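Local structure of apical membrane antigen 1 (Babesia divergens, 4APM) at residues A[216-221]-A[344-349]; A[193-198]-A[349-354]; A[22-27]-A[49-54]. The protein is a surface antigen of an invasive apicomplexan parasite and probably takes part in forming the moving junction through which the parasite enters its host cell. All coordinates share one frame; numbering follows the deposited sequence.

Contact 1 (A[216-221]-A[344-349]); sequences NCPMYP and AMTAVG
P218 meets V348 and T346 with CG and CB of its ring: CG lies 3.7 Å from V348 CG2, while CB faces T346 CG2 at 3.8 Å, and the ring crosses both side chains at about a right angle. Beside it, M219 curls back, bent at both chi2 and chi3, and its CE reaches V348 O at 3.7 Å. At the other end of the contact P221 CB rests on M345 CG at 4.0 Å. The two backbones come closest at G349, whose CA, bearing no side chain, is 3.2 Å from M219 O. Two waters bridge the polar atoms. One molecule donates to P218 O and is also hydrogen-bonded to T346 OG1 (2.9 Å); another donates to both Y220 O and A344 O, bridging two carbonyls that could not bond each other directly. T346 chi1 (83°) sets OG1 between its own N and carbonyl carbon, where it can also accept weak hydrogen bonds from V348 N and G349 N. Further out, F19 and L21 cover P218, and M345 packs on helix 249-257. C217, just after helix 213-216, is held by its disulfide to C51, and its O accepts a weak bond from M219 N, closing an inverse gamma turn centred on P218. The arrangement is that of a turn laid against the end of an outer strand, 342-346, of a four-stranded antiparallel sheet; by analogy with AMA1 of related parasites, it lies at the seam between the first and second domains, both built on PAN-like folds.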
ATOM      1  N   ASN A 216       8.683   4.255   7.467  1.00 28.47           N
ATOM      2  CA  ASN A 216       9.115   4.850   6.184  1.00 29.87           C
ATOM      3  C   ASN A 216       8.147   4.576   5.024  1.00 29.94           C
ATOM      4  O   ASN A 216       8.277   5.146   3.949  1.00 32.71           O
ATOM      5  CB  ASN A 216      10.515   4.337   5.815  1.00 30.60           C
ATOM      6  CG  ASN A 216      11.622   5.016   6.615  1.00 32.53           C
ATOM      7  OD1 ASN A 216      11.424   6.086   7.180  1.00 39.48           O
ATOM      8  ND2 ASN A 216      12.801   4.414   6.627  1.00 30.33           N
ATOM      9  N   CYS A 217       7.237   3.634   5.241  1.00 29.62           N
ATOM     10  CA  CYS A 217       6.311   3.152   4.211  1.00 31.43           C
ATOM     11  C   CYS A 217       4.901   3.490   4.685  1.00 28.78           C
ATOM     12  O   CYS A 217       4.643   3.468   5.886  1.00 29.61           O
ATOM     13  CB  CYS A 217       6.442   1.627   4.089  1.00 26.90           C
ATOM     14  SG  CYS A 217       7.981   1.030   3.366  1.00 30.23           S
ATOM     15  N   PRO A 218       3.974   3.770   3.753  1.00 29.90           N
ATOM     16  CA  PRO A 218       2.605   4.082   4.174  1.00 29.34           C
ATOM     17  C   PRO A 218       1.788   2.808   4.439  1.00 29.91           C
ATOM     18  O   PRO A 218       0.949   2.444   3.624  1.00 29.06           O
ATOM     19  CB  PRO A 218       2.040   4.809   2.942  1.00 29.67           C
ATOM     20  CG  PRO A 218       2.741   4.141   1.791  1.00 27.63           C
ATOM     21  CD  PRO A 218       4.146   3.938   2.290  1.00 29.66           C
ATOM     22  N   MET A 219       1.986   2.183   5.597  1.00 27.81           N
ATOM     23  CA  MET A 219       1.393   0.870   5.876  1.00 27.66           C
ATOM     24  C   MET A 219      -0.061   0.937   6.321  1.00 28.69           C
ATOM     25  O   MET A 219      -0.762  -0.067   6.266  1.00 25.35           O
ATOM     26  CB  MET A 219       2.224   0.101   6.917  1.00 27.08           C
ATOM     27  CG  MET A 219       3.698  -0.059   6.527  1.00 25.60           C
ATOM     28  SD  MET A 219       3.938  -0.779   4.872  1.00 24.18           S
ATOM     29  CE  MET A 219       3.011  -2.286   5.027  1.00 18.65           C
ATOM     30  N   TYR A 220      -0.535   2.124   6.703  1.00 28.09           N
ATOM     31  CA  TYR A 220      -1.884   2.218   7.262  1.00 29.11           C
ATOM     32  C   TYR A 220      -2.768   3.241   6.584  1.00 25.71           C
ATOM     33  O   TYR A 220      -2.352   4.378   6.356  1.00 27.25           O
ATOM     34  CB  TYR A 220      -1.845   2.428   8.791  1.00 32.64           C
ATOM     35  CG  TYR A 220      -0.861   1.500   9.464  1.00 35.02           C
ATOM     36  CD1 TYR A 220      -1.104   0.130   9.539  1.00 41.53           C
ATOM     37  CD2 TYR A 220       0.370   1.969   9.902  1.00 40.16           C
ATOM     38  CE1 TYR A 220      -0.165  -0.735  10.085  1.00 42.72           C
ATOM     39  CE2 TYR A 220       1.315   1.110  10.454  1.00 44.38           C
ATOM     40  CZ  TYR A 220       1.041  -0.233  10.547  1.00 43.81           C
ATOM     41  OH  TYR A 220       1.991  -1.080  11.086  1.00 55.93           O
ATOM     42  N   PRO A 221      -4.031   2.859   6.313  1.00 23.88           N
ATOM     43  CA  PRO A 221      -5.012   3.872   5.952  1.00 23.62           C
ATOM     44  C   PRO A 221      -4.981   5.044   6.969  1.00 26.50           C
ATOM     45  O   PRO A 221      -4.842   4.808   8.180  1.00 26.31           O
ATOM     46  CB  PRO A 221      -6.347   3.110   6.045  1.00 21.18           C
ATOM     47  CG  PRO A 221      -5.977   1.686   5.826  1.00 21.30           C
ATOM     48  CD  PRO A 221      -4.648   1.538   6.516  1.00 20.98           C
ATOM     49  N   ALA A 344      -7.711   7.382   3.544  1.00 23.77           N
ATOM     50  CA  ALA A 344      -6.699   7.594   2.520  1.00 24.95           C
ATOM     51  C   ALA A 344      -5.854   6.339   2.515  1.00 25.11           C
ATOM     52  O   ALA A 344      -5.160   6.053   3.487  1.00 26.27           O
ATOM     53  CB  ALA A 344      -5.840   8.815   2.852  1.00 23.18           C
ATOM     54  N   MET A 345      -5.972   5.555   1.453  1.00 22.74           N
ATOM     55  CA  MET A 345      -5.373   4.223   1.400  1.00 24.14           C
ATOM     56  C   MET A 345      -4.281   4.124   0.325  1.00 23.40           C
ATOM     57  O   MET A 345      -4.293   4.897  -0.642  1.00 21.93           O
ATOM     58  CB  MET A 345      -6.475   3.214   1.144  1.00 24.55           C
ATOM     59  CG  MET A 345      -7.579   3.334   2.205  1.00 29.17           C
ATOM     60  SD  MET A 345      -8.907   2.229   1.827  1.00 36.00           S
ATOM     61  CE  MET A 345      -8.229   0.678   2.440  1.00 29.25           C
ATOM     62  N   THR A 346      -3.344   3.185   0.491  1.00 21.24           N
ATOM     63  CA  THR A 346      -2.311   2.990  -0.521  1.00 20.25           C
ATOM     64  C   THR A 346      -2.193   1.513  -0.917  1.00 22.63           C
ATOM     65  O   THR A 346      -2.680   0.621  -0.180  1.00 19.38           O
ATOM     66  CB  THR A 346      -0.923   3.520  -0.092  1.00 19.48           C
ATOM     67  OG1 THR A 346      -0.276   2.546   0.712  1.00 22.70           O
ATOM     68  CG2 THR A 346      -1.000   4.838   0.684  1.00 17.53           C
ATOM     69  N   ALA A 347      -1.602   1.272  -2.095  1.00 18.20           N
ATOM     70  CA  ALA A 347      -1.445  -0.078  -2.621  1.00 20.98           C
ATOM     71  C   ALA A 347      -0.521  -0.969  -1.754  1.00 21.39           C
ATOM     72  O   ALA A 347      -0.545  -2.200  -1.904  1.00 19.24           O
ATOM     73  CB  ALA A 347      -0.925  -0.041  -4.062  1.00 17.16           C
ATOM     74  N   VAL A 348       0.325  -0.388  -0.897  1.00 19.16           N
ATOM     75  CA  VAL A 348       1.202  -1.280  -0.089  1.00 20.98           C
ATOM     76  C   VAL A 348       0.620  -1.589   1.280  1.00 23.04           C
ATOM     77  O   VAL A 348       0.982  -2.604   1.908  1.00 24.01           O
ATOM     78  CB  VAL A 348       2.648  -0.759   0.083  1.00 21.11           C
ATOM     79  CG1 VAL A 348       3.329  -0.579  -1.263  1.00 21.46           C
ATOM     80  CG2 VAL A 348       2.664   0.531   0.863  1.00 19.72           C
ATOM     81  N   GLY A 349      -0.297  -0.721   1.721  1.00 22.07           N
ATOM     82  CA  GLY A 349      -0.767  -0.701   3.095  1.00 22.65           C
ATOM     83  C   GLY A 349      -1.963  -1.605   3.310  1.00 23.93           C
ATOM     84  O   GLY A 349      -2.555  -2.129   2.367  1.00 23.11           O
TER
HETATM   85  O   HOH W   1      -1.768   2.736   3.233  1.00 30.49           O
HETATM   86  O   HOH W   2      -2.533   5.189   3.761  1.00 23.01           O

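Contact 2 (A[193-198]-A[349-354]); sequences PMKSGI and GSPLEQ
K195, the last residue of strand 191-195 in a two-stranded antiparallel sheet, reaches across to the loop that follows strand 342-346 and hydrogen-bonds G349 O through NZ at 2.7 Å. The donor stands 28° out of the carbonyl plane, at a C=O...N angle of 141°. CG is anti to the backbone N (chi1 -165°); a single bend at chi2 then turns the chain, and its remaining length is nearly extended. CE, the carbon that bears NZ, also comes within 3.3 Å of G349 O. The ammonium is shared with two further carbonyls, A347 O and M54 O, so three backbone oxygens grip it inside the protein. Their partial negative charges would be expected to stabilise the positive charge. Two come from the loop after strand 342-346 and one from strand 53-54, so that one buried lysine ties both to its own strand. The apolar length of K195 is covered by S253 and F257 of helix 249-257. Probably this is again the seam between the first two AMA1 domains, as in relatives, with the loop 349-354 running along the end of the lysine's strand. Beyond the ammonium the contact is looser, carbon atoms of P351 and L352 lying against the backbone of S196 and G197. P351 CG sits 4.0 Å from both S196 O and G197 CA, and L352 CD2 lies 3.8 Å from G197 O; where the glycine has no side chain, P351 and L352 meet its backbone directly. The loop is shaped by an ST turn: S350 OG accepts from L352 N at 3.2 Å in a fairly straight bond and is also hydrogen-bonded to D355. A200 touches both P351 and L352, while E250 of helix 249-257 meets L352 as well.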
ATOM      1  N   PRO A 193      -1.858 -11.601  -8.948  1.00 27.09           N
ATOM      2  CA  PRO A 193      -1.913 -11.052  -7.580  1.00 27.69           C
ATOM      3  C   PRO A 193      -3.304 -10.560  -7.227  1.00 28.76           C
ATOM      4  O   PRO A 193      -4.016 -10.057  -8.092  1.00 27.73           O
ATOM      5  CB  PRO A 193      -0.966  -9.841  -7.639  1.00 29.09           C
ATOM      6  CG  PRO A 193      -0.237  -9.957  -8.959  1.00 29.70           C
ATOM      7  CD  PRO A 193      -1.146 -10.708  -9.873  1.00 26.39           C
ATOM      8  N   MET A 194      -3.676 -10.665  -5.959  1.00 29.03           N
ATOM      9  CA  MET A 194      -4.770  -9.865  -5.465  1.00 31.69           C
ATOM     10  C   MET A 194      -4.580  -9.349  -4.045  1.00 29.69           C
ATOM     11  O   MET A 194      -3.769  -9.866  -3.296  1.00 30.94           O
ATOM     12  CB  MET A 194      -6.136 -10.535  -5.686  1.00 35.17           C
ATOM     13  CG  MET A 194      -6.499 -11.693  -4.784  1.00 44.57           C
ATOM     14  SD  MET A 194      -8.316 -11.893  -4.731  1.00 55.34           S
ATOM     15  CE  MET A 194      -8.689 -11.026  -3.207  1.00 48.91           C
ATOM     16  N   LYS A 195      -5.221  -8.225  -3.768  1.00 28.08           N
ATOM     17  CA  LYS A 195      -5.247  -7.604  -2.464  1.00 28.96           C
ATOM     18  C   LYS A 195      -6.405  -8.211  -1.670  1.00 31.18           C
ATOM     19  O   LYS A 195      -7.560  -8.149  -2.096  1.00 27.59           O
ATOM     20  CB  LYS A 195      -5.493  -6.107  -2.623  1.00 28.47           C
ATOM     21  CG  LYS A 195      -5.194  -5.276  -1.371  1.00 32.88           C
ATOM     22  CD  LYS A 195      -3.708  -5.007  -1.175  1.00 27.67           C
ATOM     23  CE  LYS A 195      -3.475  -3.698  -0.432  1.00 30.79           C
ATOM     24  NZ  LYS A 195      -2.070  -3.529   0.079  1.00 28.58           N
ATOM     25  N   SER A 196      -6.093  -8.863  -0.558  1.00 27.89           N
ATOM     26  CA  SER A 196      -7.109  -9.663   0.090  1.00 31.78           C
ATOM     27  C   SER A 196      -7.341  -9.181   1.486  1.00 29.89           C
ATOM     28  O   SER A 196      -6.424  -9.152   2.291  1.00 33.11           O
ATOM     29  CB  SER A 196      -6.716 -11.130   0.117  1.00 32.60           C
ATOM     30  OG  SER A 196      -7.289 -11.719   1.254  1.00 33.58           O
ATOM     31  N   GLY A 197      -8.572  -8.791   1.772  1.00 28.45           N
ATOM     32  CA  GLY A 197      -8.929  -8.347   3.101  1.00 27.35           C
ATOM     33  C   GLY A 197      -8.676  -9.396   4.169  1.00 29.19           C
ATOM     34  O   GLY A 197      -8.099  -9.089   5.206  1.00 29.33           O
ATOM     35  N   ILE A 198      -9.092 -10.639   3.936  1.00 30.07           N
ATOM     36  CA  ILE A 198      -8.974 -11.630   4.991  1.00 29.99           C
ATOM     37  C   ILE A 198      -7.551 -12.115   5.134  1.00 32.65           C
ATOM     38  O   ILE A 198      -7.203 -12.721   6.147  1.00 33.51           O
ATOM     39  CB  ILE A 198      -9.850 -12.857   4.745  1.00 36.40           C
ATOM     40  CG1 ILE A 198      -9.388 -13.598   3.486  1.00 34.92           C
ATOM     41  CG2 ILE A 198     -11.324 -12.461   4.715  0.60 36.70           C
ATOM     42  CD1 ILE A 198     -10.289 -14.745   3.129  1.00 42.76           C
ATOM     43  N   GLY A 349      -0.297  -0.721   1.721  1.00 22.07           N
ATOM     44  CA  GLY A 349      -0.767  -0.701   3.095  1.00 22.65           C
ATOM     45  C   GLY A 349      -1.963  -1.605   3.310  1.00 23.93           C
ATOM     46  O   GLY A 349      -2.555  -2.129   2.367  1.00 23.11           O
ATOM     47  N   SER A 350      -2.331  -1.765   4.566  1.00 22.85           N
ATOM     48  CA  SER A 350      -3.497  -2.537   4.902  1.00 24.43           C
ATOM     49  C   SER A 350      -4.747  -2.148   4.089  1.00 21.43           C
ATOM     50  O   SER A 350      -5.028  -0.966   3.886  1.00 22.92           O
ATOM     51  CB  SER A 350      -3.804  -2.406   6.393  1.00 23.68           C
ATOM     52  OG  SER A 350      -4.817  -3.356   6.688  1.00 25.79           O
ATOM     53  N   PRO A 351      -5.501  -3.143   3.637  1.00 21.16           N
ATOM     54  CA  PRO A 351      -6.838  -2.914   3.052  1.00 21.66           C
ATOM     55  C   PRO A 351      -7.988  -2.660   4.068  1.00 25.88           C
ATOM     56  O   PRO A 351      -9.140  -2.443   3.649  1.00 29.89           O
ATOM     57  CB  PRO A 351      -7.112  -4.240   2.318  1.00 20.82           C
ATOM     58  CG  PRO A 351      -6.387  -5.273   3.148  1.00 19.60           C
ATOM     59  CD  PRO A 351      -5.107  -4.574   3.590  1.00 19.89           C
ATOM     60  N   LEU A 352      -7.704  -2.740   5.373  1.00 28.92           N
ATOM     61  CA  LEU A 352      -8.763  -2.767   6.428  1.00 28.90           C
ATOM     62  C   LEU A 352      -8.910  -1.430   7.092  1.00 27.53           C
ATOM     63  O   LEU A 352      -7.926  -0.895   7.617  1.00 28.68           O
ATOM     64  CB  LEU A 352      -8.401  -3.760   7.537  1.00 25.86           C
ATOM     65  CG  LEU A 352      -8.187  -5.205   7.161  1.00 29.71           C
ATOM     66  CD1 LEU A 352      -8.042  -6.064   8.426  1.00 27.35           C
ATOM     67  CD2 LEU A 352      -9.350  -5.656   6.277  1.00 26.74           C
ATOM     68  N   GLU A 353     -10.143  -0.938   7.184  1.00 29.35           N
ATOM     69  CA  GLU A 353     -10.418   0.237   8.031  1.00 34.76           C
ATOM     70  C   GLU A 353      -9.885   0.032   9.421  1.00 32.57           C
ATOM     71  O   GLU A 353      -9.442   0.986  10.055  1.00 39.72           O
ATOM     72  CB  GLU A 353     -11.919   0.531   8.157  1.00 35.74           C
ATOM     73  CG  GLU A 353     -12.529   1.315   7.013  1.00 38.11           C
ATOM     74  CD  GLU A 353     -14.021   1.519   7.212  1.00 39.66           C
ATOM     75  OE1 GLU A 353     -14.438   1.712   8.376  1.00 42.92           O
ATOM     76  OE2 GLU A 353     -14.784   1.388   6.231  1.00 41.22           O
ATOM     77  N   GLN A 354      -9.989  -1.188   9.931  1.00 33.53           N
ATOM     78  CA  GLN A 354      -9.567  -1.447  11.319  1.00 38.94           C
ATOM     79  C   GLN A 354      -8.130  -1.016  11.554  1.00 36.38           C
ATOM     80  O   GLN A 354      -7.707  -0.926  12.698  1.00 36.63           O
ATOM     81  CB  GLN A 354      -9.595  -2.936  11.665  1.00 40.76           C
ATOM     82  CG  GLN A 354     -10.828  -3.720  11.329  1.00 47.01           C
ATOM     83  CD  GLN A 354     -10.520  -5.204  11.386  1.00 56.89           C
ATOM     84  OE1 GLN A 354      -9.451  -5.608  11.870  1.00 65.11           O
ATOM     85  NE2 GLN A 354     -11.424  -6.022  10.871  1.00 61.23           N
TER

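Contact 3 (A[22-27]-A[49-54]); sequences AKSHGS and GKCPVM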
ATOM      1  N   ALA A  22       7.435   5.963  -5.201  1.00 25.46           N
ATOM      2  CA  ALA A  22       8.643   5.899  -6.051  1.00 27.07           C
ATOM      3  C   ALA A  22       9.928   5.955  -5.201  1.00 27.72           C
ATOM      4  O   ALA A  22      10.914   5.288  -5.511  1.00 28.50           O
ATOM      5  CB  ALA A  22       8.651   7.017  -7.111  1.00 27.10           C
ATOM      6  N   LYS A  23       9.917   6.772  -4.146  1.00 28.58           N
ATOM      7  CA  LYS A  23      11.066   6.841  -3.218  1.00 30.96           C
ATOM      8  C   LYS A  23      11.047   5.786  -2.118  1.00 30.52           C
ATOM      9  O   LYS A  23      12.064   5.183  -1.860  1.00 29.96           O
ATOM     10  CB  LYS A  23      11.182   8.205  -2.546  1.00 29.24           C
ATOM     11  CG  LYS A  23      11.291   9.395  -3.473  1.00 36.23           C
ATOM     12  CD  LYS A  23      11.764  10.588  -2.637  1.00 38.43           C
ATOM     13  CE  LYS A  23      11.332  11.916  -3.223  1.00 48.63           C
ATOM     14  NZ  LYS A  23      11.957  12.206  -4.541  1.00 48.80           N
ATOM     15  N   SER A  24       9.936   5.677  -1.377  1.00 28.99           N
ATOM     16  CA  SER A  24       9.893   4.797  -0.193  1.00 24.96           C
ATOM     17  C   SER A  24       9.845   3.305  -0.536  1.00 26.39           C
ATOM     18  O   SER A  24      10.375   2.481   0.212  1.00 27.48           O
ATOM     19  CB  SER A  24       8.704   5.145   0.671  1.00 25.15           C
ATOM     20  OG  SER A  24       7.515   4.994  -0.065  1.00 21.86           O
ATOM     21  N   HIS A  25       9.246   2.968  -1.682  1.00 23.80           N
ATOM     22  CA  HIS A  25       9.213   1.593  -2.173  1.00 23.17           C
ATOM     23  C   HIS A  25      10.119   1.391  -3.394  1.00 22.71           C
ATOM     24  O   HIS A  25      10.968   0.511  -3.402  1.00 23.47           O
ATOM     25  CB  HIS A  25       7.752   1.215  -2.493  1.00 21.70           C
ATOM     26  CG  HIS A  25       7.556  -0.227  -2.822  1.00 19.87           C
ATOM     27  ND1 HIS A  25       7.079  -0.640  -4.026  1.00 22.43           N
ATOM     28  CD2 HIS A  25       7.812  -1.372  -2.081  1.00 18.20           C
ATOM     29  CE1 HIS A  25       7.010  -1.978  -4.039  1.00 21.49           C
ATOM     30  NE2 HIS A  25       7.455  -2.429  -2.839  1.00 22.62           N
ATOM     31  N   GLY A  26       9.906   2.172  -4.447  1.00 24.86           N
ATOM     32  CA  GLY A  26      10.861   2.277  -5.563  1.00 21.15           C
ATOM     33  C   GLY A  26      10.752   1.171  -6.607  1.00 26.73           C
ATOM     34  O   GLY A  26      11.534   1.115  -7.545  1.00 28.64           O
ATOM     35  N   SER A  27       9.756   0.302  -6.477  1.00 26.38           N
ATOM     36  CA  SER A  27       9.571  -0.760  -7.454  1.00 24.18           C
ATOM     37  C   SER A  27       8.063  -1.023  -7.646  1.00 23.77           C
ATOM     38  O   SER A  27       7.217  -0.233  -7.181  1.00 20.69           O
ATOM     39  CB  SER A  27      10.319  -2.014  -7.003  1.00 23.96           C
ATOM     40  OG  SER A  27      10.179  -3.044  -7.959  1.00 34.16           O
ATOM     41  N   GLY A  49      11.384  -4.208  -4.222  1.00 23.08           N
ATOM     42  CA  GLY A  49      10.670  -3.150  -3.514  1.00 23.35           C
ATOM     43  C   GLY A  49      10.995  -3.073  -2.029  1.00 21.84           C
ATOM     44  O   GLY A  49      11.209  -4.109  -1.380  1.00 22.38           O
ATOM     45  N   LYS A  50      11.011  -1.845  -1.502  1.00 20.30           N
ATOM     46  CA  LYS A  50      11.504  -1.543  -0.165  1.00 22.88           C
ATOM     47  C   LYS A  50      10.413  -1.563   0.950  1.00 24.20           C
ATOM     48  O   LYS A  50      10.735  -1.634   2.152  1.00 24.40           O
ATOM     49  CB  LYS A  50      12.255  -0.212  -0.176  1.00 25.90           C
ATOM     50  CG  LYS A  50      13.623  -0.272  -0.874  1.00 26.77           C
ATOM     51  CD  LYS A  50      14.331   1.079  -0.895  1.00 28.02           C
ATOM     52  CE  LYS A  50      13.426   2.162  -1.497  1.00 36.55           C
ATOM     53  NZ  LYS A  50      14.133   3.392  -1.986  1.00 33.76           N
ATOM     54  N   CYS A  51       9.142  -1.576   0.540  1.00 21.43           N
ATOM     55  CA  CYS A  51       8.025  -1.765   1.432  1.00 20.92           C
ATOM     56  C   CYS A  51       7.437  -3.176   1.275  1.00 21.25           C
ATOM     57  O   CYS A  51       7.284  -3.672   0.161  1.00 19.67           O
ATOM     58  CB  CYS A  51       6.950  -0.751   1.121  1.00 22.11           C
ATOM     59  SG  CYS A  51       7.478   0.951   1.364  1.00 28.65           S
ATOM     60  N   PRO A  52       7.099  -3.823   2.404  1.00 20.55           N
ATOM     61  CA  PRO A  52       6.251  -5.003   2.307  1.00 18.92           C
ATOM     62  C   PRO A  52       4.848  -4.568   1.864  1.00 19.95           C
ATOM     63  O   PRO A  52       4.498  -3.383   1.994  1.00 20.25           O
ATOM     64  CB  PRO A  52       6.228  -5.525   3.754  1.00 21.82           C
ATOM     65  CG  PRO A  52       6.625  -4.332   4.633  1.00 21.59           C
ATOM     66  CD  PRO A  52       6.991  -3.181   3.734  1.00 18.84           C
ATOM     67  N   VAL A  53       4.115  -5.474   1.229  1.00 20.19           N
ATOM     68  CA  VAL A  53       2.787  -5.191   0.698  1.00 21.48           C
ATOM     69  C   VAL A  53       1.743  -6.041   1.467  1.00 23.09           C
ATOM     70  O   VAL A  53       1.710  -7.266   1.337  1.00 23.28           O
ATOM     71  CB  VAL A  53       2.738  -5.529  -0.814  1.00 19.51           C
ATOM     72  CG1 VAL A  53       1.397  -5.166  -1.404  1.00 18.22           C
ATOM     73  CG2 VAL A  53       3.872  -4.807  -1.572  1.00 21.84           C
ATOM     74  N   MET A  54       0.936  -5.407   2.308  1.00 23.22           N
ATOM     75  CA  MET A  54      -0.013  -6.161   3.132  1.00 23.66           C
ATOM     76  C   MET A  54      -1.155  -6.715   2.264  1.00 25.36           C
ATOM     77  O   MET A  54      -1.621  -6.059   1.323  1.00 22.65           O
ATOM     78  CB  MET A  54      -0.595  -5.296   4.243  1.00 26.14           C
ATOM     79  CG  MET A  54       0.404  -4.836   5.270  1.00 27.72           C
ATOM     80  SD  MET A  54      -0.378  -3.834   6.549  1.00 32.12           S
ATOM     81  CE  MET A  54      -1.122  -5.076   7.622  1.00 26.62           C
TER
HETATM   82  O   HOH W   3      13.485   4.526  -4.457  1.00 50.14           O
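The torsions of H25 and K50 bring them against the opposite segment: CG of H25 is anti to its backbone N (chi1 -172°), which sends the imidazole toward C51, whereas a bend at chi3 of K50 (-54°) places CE near K23 O. K50 NZ donates to that carbonyl at 2.7 Å, nearly along the C=O axis, and also to a water that in turn donates to A22 O. Its backbone N bonds H25 O at 3.0 Å, in the carbonyl plane on a lone pair, so a single residue engages the last turn of helix 21-24 and the residue following it. This is the C-terminal end of a short helix, where G26 leaves helical geometry with positive phi and segment 49-54 supplies donors to the K23 and H25 carbonyls. Around the imidazole, G49 CA covers one face, 3.4 Å from NE2, C51 N lies at the edge in the ring plane, and C51 CB is 3.4 Å from CD2. ND1 makes a weak hydrogen bond to S27 O. C51 SG comes within 3.5 Å of S24 O and is joined by disulfide to C217, while D32 binds both S27 OG and G49 N.

Along the chain contact 3 closes first, then contact 1 is nested inside the longer loop closed by contact 2. Centres of contacts 1 and 2 lie about 10 Å apart, as do those of contacts 1 and 3; contacts 2 and 3 are about 16 Å apart. G349 belongs to both contacts 1 and 2. Contact 3 is tied to contact 1 by the disulfide and by a probable hydrogen bond from M54 N to V348 O, and to contact 2 by K195, which reaches strand 53-54. Contacts 1 and 2 probably lie at the seam of the first two domains; contact 3, within the N-terminal part, is fastened to it, well away from the calcium site.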